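Local structure of ancestral congerin Con-anc (3AJY) at residues N9-V14 with K115-F120; K29-N34 with H48-G53; L44-R49 with I59-M64. The protein probably binds beta-galactosides as a galectin-type lectin, and holds a galactose-glucose disaccharide in its sugar pocket. All blocks are in the same frame, centred on the assembly; numbering follows the deposited sequence.

Contact 1: residues N9-V14 with K115-F120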
loop_
_atom_site.group_PDB
_atom_site.type_symbol
_atom_site.label_atom_id
_atom_site.label_comp_id
_atom_site.label_asym_id
_atom_site.label_seq_id
_atom_site.Cartn_x
_atom_site.Cartn_y
_atom_site.Cartn_z
ATOM N N ASN A 9 1.687 6.215 -6.472
ATOM C CA ASN A 9 0.337 6.457 -6.970
ATOM C C ASN A 9 -0.667 6.743 -5.894
ATOM O O ASN A 9 -1.755 7.256 -6.181
ATOM C CB ASN A 9 -0.173 5.239 -7.740
ATOM C CG ASN A 9 0.614 4.977 -8.985
ATOM O OD1 ASN A 9 0.087 5.094 -10.093
ATOM N ND2 ASN A 9 1.888 4.640 -8.826
ATOM N N PHE A 10 -0.339 6.389 -4.656
ATOM C CA PHE A 10 -1.327 6.498 -3.594
ATOM C C PHE A 10 -1.412 7.935 -3.145
ATOM O O PHE A 10 -0.603 8.387 -2.338
ATOM C CB PHE A 10 -1.043 5.532 -2.431
ATOM C CG PHE A 10 -1.623 4.135 -2.625
ATOM C CD1 PHE A 10 -2.203 3.748 -3.848
ATOM C CD2 PHE A 10 -1.560 3.196 -1.589
ATOM C CE1 PHE A 10 -2.735 2.454 -4.028
ATOM C CE2 PHE A 10 -2.082 1.897 -1.756
ATOM C CZ PHE A 10 -2.670 1.523 -2.971
ATOM N N ASP A 11 -2.381 8.651 -3.710
ATOM C CA ASP A 11 -2.647 10.028 -3.350
ATOM C C ASP A 11 -3.868 10.021 -2.403
ATOM O O ASP A 11 -5.027 10.056 -2.845
ATOM C CB ASP A 11 -2.870 10.830 -4.644
ATOM C CG ASP A 11 -2.967 12.336 -4.436
ATOM O OD1 ASP A 11 -2.845 12.846 -3.291
ATOM O OD2 ASP A 11 -3.188 13.029 -5.465
ATOM N N PHE A 12 -3.597 9.925 -1.094
ATOM C CA PHE A 12 -4.671 9.856 -0.094
ATOM C C PHE A 12 -5.136 11.270 0.177
ATOM O O PHE A 12 -4.631 11.962 1.073
ATOM C CB PHE A 12 -4.226 9.107 1.188
ATOM C CG PHE A 12 -5.340 8.876 2.203
ATOM C CD1 PHE A 12 -6.682 8.754 1.792
ATOM C CD2 PHE A 12 -5.042 8.752 3.578
ATOM C CE1 PHE A 12 -7.713 8.529 2.717
ATOM C CE2 PHE A 12 -6.064 8.527 4.519
ATOM C CZ PHE A 12 -7.413 8.417 4.086
ATOM N N LYS A 13 -6.077 11.709 -0.652
ATOM C CA LYS A 13 -6.562 13.074 -0.620
ATOM C C LYS A 13 -8.067 13.062 -0.355
ATOM O O LYS A 13 -8.667 11.999 -0.321
ATOM C CB LYS A 13 -6.214 13.791 -1.938
ATOM C CG LYS A 13 -6.903 13.218 -3.187
ATOM C CD LYS A 13 -6.529 14.046 -4.409
ATOM C CE LYS A 13 -7.035 13.418 -5.695
ATOM N NZ LYS A 13 -6.293 14.009 -6.852
ATOM N N VAL A 14 -8.667 14.231 -0.133
ATOM C CA VAL A 14 -10.120 14.323 0.121
ATOM C C VAL A 14 -10.908 13.547 -0.948
ATOM O O VAL A 14 -10.649 13.698 -2.147
ATOM C CB VAL A 14 -10.605 15.811 0.210
ATOM C CG1 VAL A 14 -12.134 15.902 0.355
ATOM C CG2 VAL A 14 -9.909 16.537 1.346
ATOM N N LYS A 115 -5.940 19.227 6.863
ATOM C CA LYS A 115 -5.178 18.549 5.825
ATOM C C LYS A 115 -6.097 18.156 4.660
ATOM O O LYS A 115 -7.244 17.791 4.879
ATOM C CB LYS A 115 -4.470 17.328 6.411
ATOM C CG LYS A 115 -3.305 17.693 7.349
ATOM C CD LYS A 115 -2.215 18.433 6.561
ATOM C CE LYS A 115 -1.242 19.164 7.473
ATOM N NZ LYS A 115 -0.360 18.227 8.222
ATOM N N GLU A 116 -5.568 18.267 3.442
ATOM C CA GLU A 116 -6.265 17.933 2.202
ATOM C C GLU A 116 -5.701 16.642 1.610
ATOM O O GLU A 116 -6.345 16.000 0.768
ATOM C CB GLU A 116 -6.108 19.081 1.199
ATOM C CG GLU A 116 -6.841 20.362 1.610
ATOM C CD GLU A 116 -8.055 20.689 0.725
ATOM O OE1 GLU A 116 -8.635 19.766 0.090
ATOM O OE2 GLU A 116 -8.427 21.892 0.664
ATOM N N ALA A 117 -4.500 16.277 2.058
ATOM C CA ALA A 117 -3.819 15.080 1.615
ATOM C C ALA A 117 -2.889 14.592 2.718
ATOM O O ALA A 117 -2.260 15.416 3.409
ATOM C CB ALA A 117 -3.024 15.369 0.359
ATOM N N LEU A 118 -2.809 13.267 2.883
ATOM C CA LEU A 118 -1.913 12.635 3.880
ATOM C C LEU A 118 -0.894 11.723 3.218
ATOM O O LEU A 118 -1.254 10.944 2.341
ATOM C CB LEU A 118 -2.712 11.851 4.930
ATOM C CG LEU A 118 -3.829 12.631 5.632
ATOM C CD1 LEU A 118 -4.603 11.714 6.565
ATOM C CD2 LEU A 118 -3.279 13.848 6.378
ATOM N N ASN A 119 0.372 11.812 3.645
ATOM C CA ASN A 119 1.457 11.102 2.960
ATOM C C ASN A 119 2.099 9.956 3.745
ATOM O O ASN A 119 3.024 9.301 3.251
ATOM C CB ASN A 119 2.539 12.085 2.501
ATOM C CG ASN A 119 2.019 13.095 1.495
ATOM O OD1 ASN A 119 1.887 12.794 0.285
ATOM N ND2 ASN A 119 1.720 14.311 1.978
ATOM N N PHE A 120 1.607 9.714 4.952
ATOM C CA PHE A 120 2.196 8.712 5.834
ATOM C C PHE A 120 1.123 7.849 6.474
ATOM O O PHE A 120 0.126 8.358 6.955
ATOM C CB PHE A 120 3.063 9.391 6.902
ATOM C CG PHE A 120 3.575 8.456 7.962
ATOM C CD1 PHE A 120 2.788 8.146 9.071
ATOM C CD2 PHE A 120 4.858 7.892 7.859
ATOM C CE1 PHE A 120 3.261 7.286 10.076
ATOM C CE2 PHE A 120 5.340 7.031 8.863
ATOM C CZ PHE A 120 4.539 6.725 9.966
HETATM O O HOH W 1 -1.019 10.437 -0.009
#

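Contact 2: residues K29-N34 with H48-G53. With GAL (beta-D-galactopyranose), chain C; BGC (beta-D-glucopyranose), chain B.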
loop_
_atom_site.group_PDB
_atom_site.type_symbol
_atom_site.label_atom_id
_atom_site.label_comp_id
_atom_site.label_asym_id
_atom_site.label_seq_id
_atom_site.Cartn_x
_atom_site.Cartn_y
_atom_site.Cartn_z
ATOM N N LYS A 29 -2.675 -6.122 23.421
ATOM C CA LYS A 29 -3.154 -5.074 24.307
ATOM C C LYS A 29 -3.876 -4.007 23.490
ATOM O O LYS A 29 -4.930 -3.526 23.889
ATOM C CB LYS A 29 -1.997 -4.411 25.066
ATOM C CG LYS A 29 -1.352 -5.254 26.146
ATOM C CD LYS A 29 -0.751 -4.347 27.251
ATOM C CE LYS A 29 0.330 -3.339 26.734
ATOM N NZ LYS A 29 0.660 -2.250 27.746
ATOM N N ARG A 30 -3.278 -3.642 22.355
ATOM C CA ARG A 30 -3.769 -2.549 21.504
ATOM C C ARG A 30 -3.154 -2.683 20.124
ATOM O O ARG A 30 -2.103 -3.300 19.966
ATOM C CB ARG A 30 -3.367 -1.187 22.090
ATOM C CG ARG A 30 -1.828 -1.018 22.148
ATOM C CD ARG A 30 -1.303 -0.096 23.253
ATOM N NE ARG A 30 -1.525 1.294 22.950
ATOM C CZ ARG A 30 -0.616 2.267 22.943
ATOM N NH1 ARG A 30 -1.028 3.472 22.624
ATOM N NH2 ARG A 30 0.670 2.069 23.259
ATOM N N PHE A 31 -3.809 -2.122 19.111
ATOM C CA PHE A 31 -3.142 -1.851 17.854
ATOM C C PHE A 31 -3.711 -0.566 17.279
ATOM O O PHE A 31 -4.873 -0.224 17.545
ATOM C CB PHE A 31 -3.229 -3.047 16.886
ATOM C CG PHE A 31 -4.518 -3.122 16.115
ATOM C CD1 PHE A 31 -5.661 -3.651 16.698
ATOM C CD2 PHE A 31 -4.581 -2.673 14.795
ATOM C CE1 PHE A 31 -6.866 -3.726 15.974
ATOM C CE2 PHE A 31 -5.776 -2.742 14.072
ATOM C CZ PHE A 31 -6.913 -3.265 14.670
ATOM N N SER A 32 -2.895 0.159 16.515
ATOM C CA SER A 32 -3.289 1.464 15.986
ATOM C C SER A 32 -3.076 1.589 14.494
ATOM O O SER A 32 -2.212 0.938 13.907
ATOM C CB SER A 32 -2.572 2.611 16.713
ATOM O OG SER A 32 -1.171 2.537 16.521
ATOM N N ILE A 33 -3.936 2.394 13.882
ATOM C CA ILE A 33 -3.760 2.846 12.519
ATOM C C ILE A 33 -3.452 4.318 12.636
ATOM O O ILE A 33 -4.114 5.024 13.383
ATOM C CB ILE A 33 -5.045 2.596 11.676
ATOM C CG1 ILE A 33 -5.350 1.089 11.620
ATOM C CG2 ILE A 33 -4.910 3.223 10.278
ATOM C CD1 ILE A 33 -4.155 0.190 11.143
ATOM N N ASN A 34 -2.416 4.768 11.937
ATOM C CA ASN A 34 -1.955 6.146 12.019
ATOM C C ASN A 34 -1.790 6.767 10.640
ATOM O O ASN A 34 -1.124 6.211 9.773
ATOM C CB ASN A 34 -0.615 6.193 12.752
ATOM C CG ASN A 34 -0.665 5.474 14.063
ATOM O OD1 ASN A 34 -1.262 5.957 15.026
ATOM N ND2 ASN A 34 -0.053 4.303 14.112
ATOM N N HIS A 48 -6.917 0.868 18.987
ATOM C CA HIS A 48 -7.915 -0.112 19.419
ATOM C C HIS A 48 -7.364 -0.860 20.600
ATOM O O HIS A 48 -6.510 -1.736 20.461
ATOM C CB HIS A 48 -8.241 -1.073 18.293
ATOM C CG HIS A 48 -8.482 -0.382 16.987
ATOM N ND1 HIS A 48 -7.457 -0.018 16.138
ATOM C CD2 HIS A 48 -9.628 0.047 16.405
ATOM C CE1 HIS A 48 -7.965 0.580 15.074
ATOM N NE2 HIS A 48 -9.280 0.633 15.211
ATOM N N ARG A 49 -7.862 -0.494 21.766
ATOM C CA ARG A 49 -7.297 -0.974 23.011
ATOM C C ARG A 49 -8.182 -2.061 23.596
ATOM O O ARG A 49 -9.271 -1.792 24.113
ATOM C CB ARG A 49 -7.110 0.189 23.992
ATOM C CG ARG A 49 -6.805 1.482 23.306
ATOM C CD ARG A 49 -5.557 2.188 23.736
ATOM N NE ARG A 49 -5.779 3.146 24.793
ATOM C CZ ARG A 49 -5.137 4.310 24.963
ATOM N NH1 ARG A 49 -4.229 4.767 24.110
ATOM N NH2 ARG A 49 -5.436 5.041 26.018
ATOM N N PHE A 50 -7.717 -3.297 23.483
ATOM C CA PHE A 50 -8.333 -4.402 24.175
ATOM C C PHE A 50 -8.163 -4.195 25.677
ATOM O O PHE A 50 -9.113 -4.324 26.452
ATOM C CB PHE A 50 -7.680 -5.711 23.741
ATOM C CG PHE A 50 -7.750 -5.949 22.256
ATOM C CD1 PHE A 50 -6.735 -5.495 21.413
ATOM C CD2 PHE A 50 -8.838 -6.613 21.700
ATOM C CE1 PHE A 50 -6.798 -5.708 20.039
ATOM C CE2 PHE A 50 -8.908 -6.829 20.332
ATOM C CZ PHE A 50 -7.901 -6.373 19.499
ATOM N N ASN A 51 -6.944 -3.851 26.078
ATOM C CA ASN A 51 -6.610 -3.746 27.484
ATOM C C ASN A 51 -5.401 -2.827 27.580
ATOM O O ASN A 51 -4.287 -3.271 27.324
ATOM C CB ASN A 51 -6.296 -5.154 28.040
ATOM C CG ASN A 51 -5.684 -5.126 29.440
ATOM O OD1 ASN A 51 -6.204 -4.474 30.350
ATOM N ND2 ASN A 51 -4.578 -5.852 29.616
ATOM N N TYR A 52 -5.634 -1.550 27.896
ATOM C CA TYR A 52 -4.546 -0.563 28.053
ATOM C C TYR A 52 -4.995 0.418 29.129
ATOM O O TYR A 52 -5.893 1.223 28.910
ATOM C CB TYR A 52 -4.216 0.151 26.716
ATOM C CG TYR A 52 -2.908 0.951 26.697
ATOM C CD1 TYR A 52 -1.673 0.303 26.620
ATOM C CD2 TYR A 52 -2.909 2.347 26.733
ATOM C CE1 TYR A 52 -0.471 1.027 26.601
ATOM C CE2 TYR A 52 -1.705 3.083 26.720
ATOM C CZ TYR A 52 -0.495 2.407 26.651
ATOM O OH TYR A 52 0.717 3.096 26.631
ATOM N N GLY A 53 -4.384 0.313 30.307
ATOM C CA GLY A 53 -4.822 1.049 31.482
ATOM C C GLY A 53 -6.296 0.810 31.746
ATOM O O GLY A 53 -6.774 -0.329 31.678
HETATM C C1 GAL C . -1.022 7.406 25.098
HETATM C C2 GAL C . -0.208 6.274 24.480
HETATM C C3 GAL C . 0.228 6.625 23.060
HETATM C C4 GAL C . -0.983 7.083 22.237
HETATM C C5 GAL C . -1.716 8.220 22.957
HETATM C C6 GAL C . -2.952 8.738 22.202
HETATM O O2 GAL C . 0.923 6.021 25.280
HETATM O O3 GAL C . 0.813 5.472 22.484
HETATM O O4 GAL C . -1.857 5.988 22.034
HETATM O O5 GAL C . -2.096 7.804 24.255
HETATM O O6 GAL C . -3.498 9.863 22.879
HETATM C C2 BGC B . -4.095 8.346 28.633
HETATM C C3 BGC B . -3.472 7.461 27.565
HETATM C C4 BGC B . -2.070 7.945 27.155
HETATM C C5 BGC B . -1.240 8.151 28.432
HETATM C C6 BGC B . 0.195 8.635 28.233
HETATM C C1 BGC B . -3.092 8.498 29.769
HETATM O O1 BGC B . -3.618 9.375 30.717
HETATM O O2 BGC B . -5.284 7.753 29.118
HETATM O O3 BGC B . -4.358 7.453 26.484
HETATM O O4 BGC B . -1.470 6.934 26.374
HETATM O O5 BGC B . -1.914 9.073 29.249
HETATM O O6 BGC B . 0.137 9.839 27.502
#

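Contact 3: residues L44-R49 with I59-M64. With GAL (beta-D-galactopyranose), chain C; BGC (beta-D-glucopyranose), chain B.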
loop_
_atom_site.group_PDB
_atom_site.type_symbol
_atom_site.label_atom_id
_atom_site.label_comp_id
_atom_site.label_asym_id
_atom_site.label_seq_id
_atom_site.Cartn_x
_atom_site.Cartn_y
_atom_site.Cartn_z
ATOM N N LEU A 44 -4.612 11.500 12.351
ATOM C CA LEU A 44 -5.507 10.494 12.935
ATOM C C LEU A 44 -4.691 9.345 13.476
ATOM O O LEU A 44 -3.975 8.699 12.730
ATOM C CB LEU A 44 -6.480 9.914 11.895
ATOM C CG LEU A 44 -7.906 9.464 12.247
ATOM C CD1 LEU A 44 -8.381 8.321 11.327
ATOM C CD2 LEU A 44 -8.151 9.119 13.707
ATOM N N HIS A 45 -4.828 9.103 14.774
ATOM C CA HIS A 45 -4.256 7.939 15.433
ATOM C C HIS A 45 -5.487 7.187 15.939
ATOM O O HIS A 45 -6.229 7.689 16.777
ATOM C CB HIS A 45 -3.360 8.412 16.578
ATOM C CG HIS A 45 -3.058 7.375 17.617
ATOM N ND1 HIS A 45 -2.202 6.315 17.387
ATOM C CD2 HIS A 45 -3.418 7.290 18.923
ATOM C CE1 HIS A 45 -2.077 5.602 18.499
ATOM N NE2 HIS A 45 -2.805 6.171 19.444
ATOM N N LEU A 46 -5.700 5.988 15.416
ATOM C CA LEU A 46 -6.836 5.188 15.776
ATOM C C LEU A 46 -6.357 3.976 16.582
ATOM O O LEU A 46 -5.912 2.986 16.010
ATOM C CB LEU A 46 -7.565 4.800 14.476
ATOM C CG LEU A 46 -8.883 4.049 14.437
ATOM C CD1 LEU A 46 -10.039 4.922 14.951
ATOM C CD2 LEU A 46 -9.136 3.605 12.976
ATOM N N ASP A 47 -6.445 4.062 17.910
ATOM C CA ASP A 47 -5.869 3.044 18.798
ATOM C C ASP A 47 -6.971 2.148 19.339
ATOM O O ASP A 47 -7.863 2.616 20.049
ATOM C CB ASP A 47 -5.105 3.710 19.960
ATOM C CG ASP A 47 -4.011 2.814 20.564
ATOM O OD1 ASP A 47 -3.518 1.900 19.876
ATOM O OD2 ASP A 47 -3.616 3.041 21.739
ATOM N N HIS A 48 -6.917 0.868 18.987
ATOM C CA HIS A 48 -7.915 -0.112 19.419
ATOM C C HIS A 48 -7.364 -0.860 20.600
ATOM O O HIS A 48 -6.510 -1.736 20.461
ATOM C CB HIS A 48 -8.241 -1.073 18.293
ATOM C CG HIS A 48 -8.482 -0.382 16.987
ATOM N ND1 HIS A 48 -7.457 -0.018 16.138
ATOM C CD2 HIS A 48 -9.628 0.047 16.405
ATOM C CE1 HIS A 48 -7.965 0.580 15.074
ATOM N NE2 HIS A 48 -9.280 0.633 15.211
ATOM N N ARG A 49 -7.862 -0.494 21.766
ATOM C CA ARG A 49 -7.297 -0.974 23.011
ATOM C C ARG A 49 -8.182 -2.061 23.596
ATOM O O ARG A 49 -9.271 -1.792 24.113
ATOM C CB ARG A 49 -7.110 0.189 23.992
ATOM C CG ARG A 49 -6.805 1.482 23.306
ATOM C CD ARG A 49 -5.557 2.188 23.736
ATOM N NE ARG A 49 -5.779 3.146 24.793
ATOM C CZ ARG A 49 -5.137 4.310 24.963
ATOM N NH1 ARG A 49 -4.229 4.767 24.110
ATOM N NH2 ARG A 49 -5.436 5.041 26.018
ATOM N N ILE A 59 -11.813 2.290 21.760
ATOM C CA ILE A 59 -11.031 2.920 20.720
ATOM C C ILE A 59 -10.673 4.290 21.219
ATOM O O ILE A 59 -11.504 4.994 21.799
ATOM C CB ILE A 59 -11.783 3.035 19.380
ATOM C CG1 ILE A 59 -12.246 1.659 18.885
ATOM C CG2 ILE A 59 -10.892 3.692 18.332
ATOM C CD1 ILE A 59 -13.154 1.738 17.643
ATOM N N VAL A 60 -9.410 4.652 21.050
ATOM C CA VAL A 60 -8.974 5.987 21.400
ATOM C C VAL A 60 -8.564 6.642 20.094
ATOM O O VAL A 60 -7.799 6.064 19.317
ATOM C CB VAL A 60 -7.803 5.948 22.424
ATOM C CG1 VAL A 60 -7.183 7.363 22.623
ATOM C CG2 VAL A 60 -8.287 5.361 23.754
ATOM N N LEU A 61 -9.080 7.842 19.856
ATOM C CA LEU A 61 -8.731 8.624 18.682
ATOM C C LEU A 61 -8.030 9.883 19.122
ATOM O O LEU A 61 -8.380 10.474 20.128
ATOM C CB LEU A 61 -9.979 9.005 17.877
ATOM C CG LEU A 61 -10.866 7.869 17.359
ATOM C CD1 LEU A 61 -11.872 7.420 18.414
ATOM C CD2 LEU A 61 -11.583 8.322 16.109
ATOM N N ASN A 62 -7.042 10.309 18.357
ATOM C CA ASN A 62 -6.290 11.490 18.732
ATOM C C ASN A 62 -5.474 11.936 17.556
ATOM O O ASN A 62 -5.354 11.207 16.581
ATOM C CB ASN A 62 -5.382 11.171 19.935
ATOM C CG ASN A 62 -4.995 12.408 20.722
ATOM O OD1 ASN A 62 -5.251 13.541 20.295
ATOM N ND2 ASN A 62 -4.343 12.198 21.882
ATOM N N SER A 63 -4.897 13.129 17.661
ATOM C CA SER A 63 -3.943 13.616 16.683
ATOM C C SER A 63 -2.658 13.900 17.431
ATOM O O SER A 63 -2.651 13.948 18.663
ATOM C CB SER A 63 -4.452 14.882 15.987
ATOM O OG SER A 63 -4.538 15.985 16.884
ATOM N N MET A 64 -1.582 14.085 16.681
ATOM C CA MET A 64 -0.288 14.318 17.274
ATOM C C MET A 64 0.476 15.372 16.504
ATOM O O MET A 64 0.375 15.464 15.275
ATOM C CB MET A 64 0.525 13.034 17.275
ATOM C CG MET A 64 1.751 13.118 18.096
ATOM S SD MET A 64 2.676 11.611 17.987
ATOM C CE MET A 64 3.774 11.902 19.387
HETATM C C1 GAL C . -1.022 7.406 25.098
HETATM C C2 GAL C . -0.208 6.274 24.480
HETATM C C3 GAL C . 0.228 6.625 23.060
HETATM C C4 GAL C . -0.983 7.083 22.237
HETATM C C5 GAL C . -1.716 8.220 22.957
HETATM C C6 GAL C . -2.952 8.738 22.202
HETATM O O2 GAL C . 0.923 6.021 25.280
HETATM O O3 GAL C . 0.813 5.472 22.484
HETATM O O4 GAL C . -1.857 5.988 22.034
HETATM O O5 GAL C . -2.096 7.804 24.255
HETATM O O6 GAL C . -3.498 9.863 22.879
HETATM C C2 BGC B . -4.095 8.346 28.633
HETATM C C3 BGC B . -3.472 7.461 27.565
HETATM C C4 BGC B . -2.070 7.945 27.155
HETATM C C5 BGC B . -1.240 8.151 28.432
HETATM C C6 BGC B . 0.195 8.635 28.233
HETATM C C1 BGC B . -3.092 8.498 29.769
HETATM O O1 BGC B . -3.618 9.375 30.717
HETATM O O2 BGC B . -5.284 7.753 29.118
HETATM O O3 BGC B . -4.358 7.453 26.484
HETATM O O4 BGC B . -1.470 6.934 26.374
HETATM O O5 BGC B . -1.914 9.073 29.249
HETATM O O6 BGC B . 0.137 9.839 27.502
#

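Contact 1: residues N9-V14 with K115-F120
Phe12 and Leu118 meet where the short edge strand of the galectin beta-sandwich is laid against the start of strand 117-125. The packed part of the contact lies on their side. The two side chains run next to each other in the same direction, and the ring of Phe12, carried with CG anti to the backbone N (chi1 -174°), brings CE2 to 4.1 Å from CD1 of Leu118. Phe92 of the facing sheet touches both, its ring set edge-to-face against Phe12, and Ile90 and Leu134 pack on Phe12. The opposite side, that of Lys13 and Ala117, is looser and turned to solvent. Here the backbones come near as an antiparallel non-hydrogen-bonded pair, CA to CA 4.1 Å, but the extended chain of Lys13 runs away from Ala117 to a long salt bridge with Asp11 of the same segment. Toward the end of the segment, CG2 of Val14 touches OE1 of the exposed Glu116 at 3.7 Å. Only two direct backbone bonds join the segments. Val14 N gives a bent one to Glu116 O (3.1 Å, 142°). Leu118 N gives the straighter one, reaching Phe12 O at 2.9 Å with 166° at the hydrogen.

Contact 2: residues K29-N34 with H48-G53
Arg30 and Tyr52 stack across the hairpin of strands 30-35 and 41-52, and the arginine is best followed outward. Its CB sits 3.6 Å from His48 O. With CG between the backbone N and the carbonyl carbon (chi1 62°) and a bend at chi3, CD is carried over the Tyr52 ring, 3.4 Å from its CD1. NE follows above the ring centre, and CZ stands 3.9 Å from the centroid, a cation-pi contact with the two planes 19° apart. NH1 then leaves the ring and gives an almost linear bond to galactose O3 (2.7 Å) and a salt bridge to Asp47. NH2 stays above the phenol end, near OH of Tyr52, which shares a 3.2 Å hydrogen bond with galactose O2.

On the other face of the sheet Phe31 and His48 form an offset stack. Phe31 O is gripped twice by the histidine, by its N at 2.7 Å and by its ND1 at 2.9 Å, from opposite faces of the carbonyl plane. Together with the stack, the second bond helps to set the imidazole rotation. Arg30, Arg49 and Tyr52 form part of the sugar pocket, while Phe31 and His48 face the sandwich interior, as in galectin carbohydrate-recognition domains.

Contact 3: residues L44-R49 with I59-M64
His45 pairs with Asn62 and Asp47 with Val60 in the antiparallel hairpin of strands 41-52 and 58-65, each as a hydrogen-bonded pair. Four backbone bonds tie the strands. The two of the Asp47 pair are short and straight, 2.8 Å from Asp47 N to Val60 O and 2.7 Å from Val60 N to Asp47 O.

Apolar contacts occupy the face turned to the other sheet. Leu46 CD1 touches both Ile59 and Leu61, 3.7 Å from Ile59 CG2, and CD2 of His48 rests beside Ile59 CG1. Ile99, Leu101 and Leu107 of the facing sheet cover this layer.

Polar and charged groups take the sugar face. Arg49 NH1 lies in line with Asp47 OD2 (3.0 Å, 175°), on the anti lone pair of the carboxylate. The Arg49 chain bends at chi2 (-125°) and chi3, which lays its guanidinium over Val60, with CG2 3.4 Å from the plane; Tyr52 takes the opposite face, so the group is sandwiched and its tilt limited while NH2 bonds glucose O3 at 2.7 Å. His45 NE2 shares a hydrogen bond with galactose O4 (2.8 Å), and its ND1 is anchored by Asn34. Asn62 ND2 reaches galactose O6 at 2.7 Å.

The His45 bond is consistent with recognition of the axial O4 of galactose, as in galectins, and Asp47 OD2, bridging Arg49 and Arg30, probably offsets the repulsion between their close NH1 atoms.

All three contacts lie in the same six-stranded sheet of the beta-sandwich, whose order runs 12-13, 117-125, 30-35, 41-52, 58-65, 68-75. Contact 1 is at one end of it and joins sequence 101 residues apart; contacts 2 and 3 follow one another inside that span as successive hairpins. Their centres are about 8 Å apart, their strands are neighbours in the sheet, and they share His48 and Arg49 on strand 41-52. Contact 1 lies about 24 Å from contact 2 and 19 Å from contact 3, centre to centre. The two hairpins thus supply most of one sugar site, completed by strand 68-75, while contact 1 lies at the distant edge, next to the second subunit.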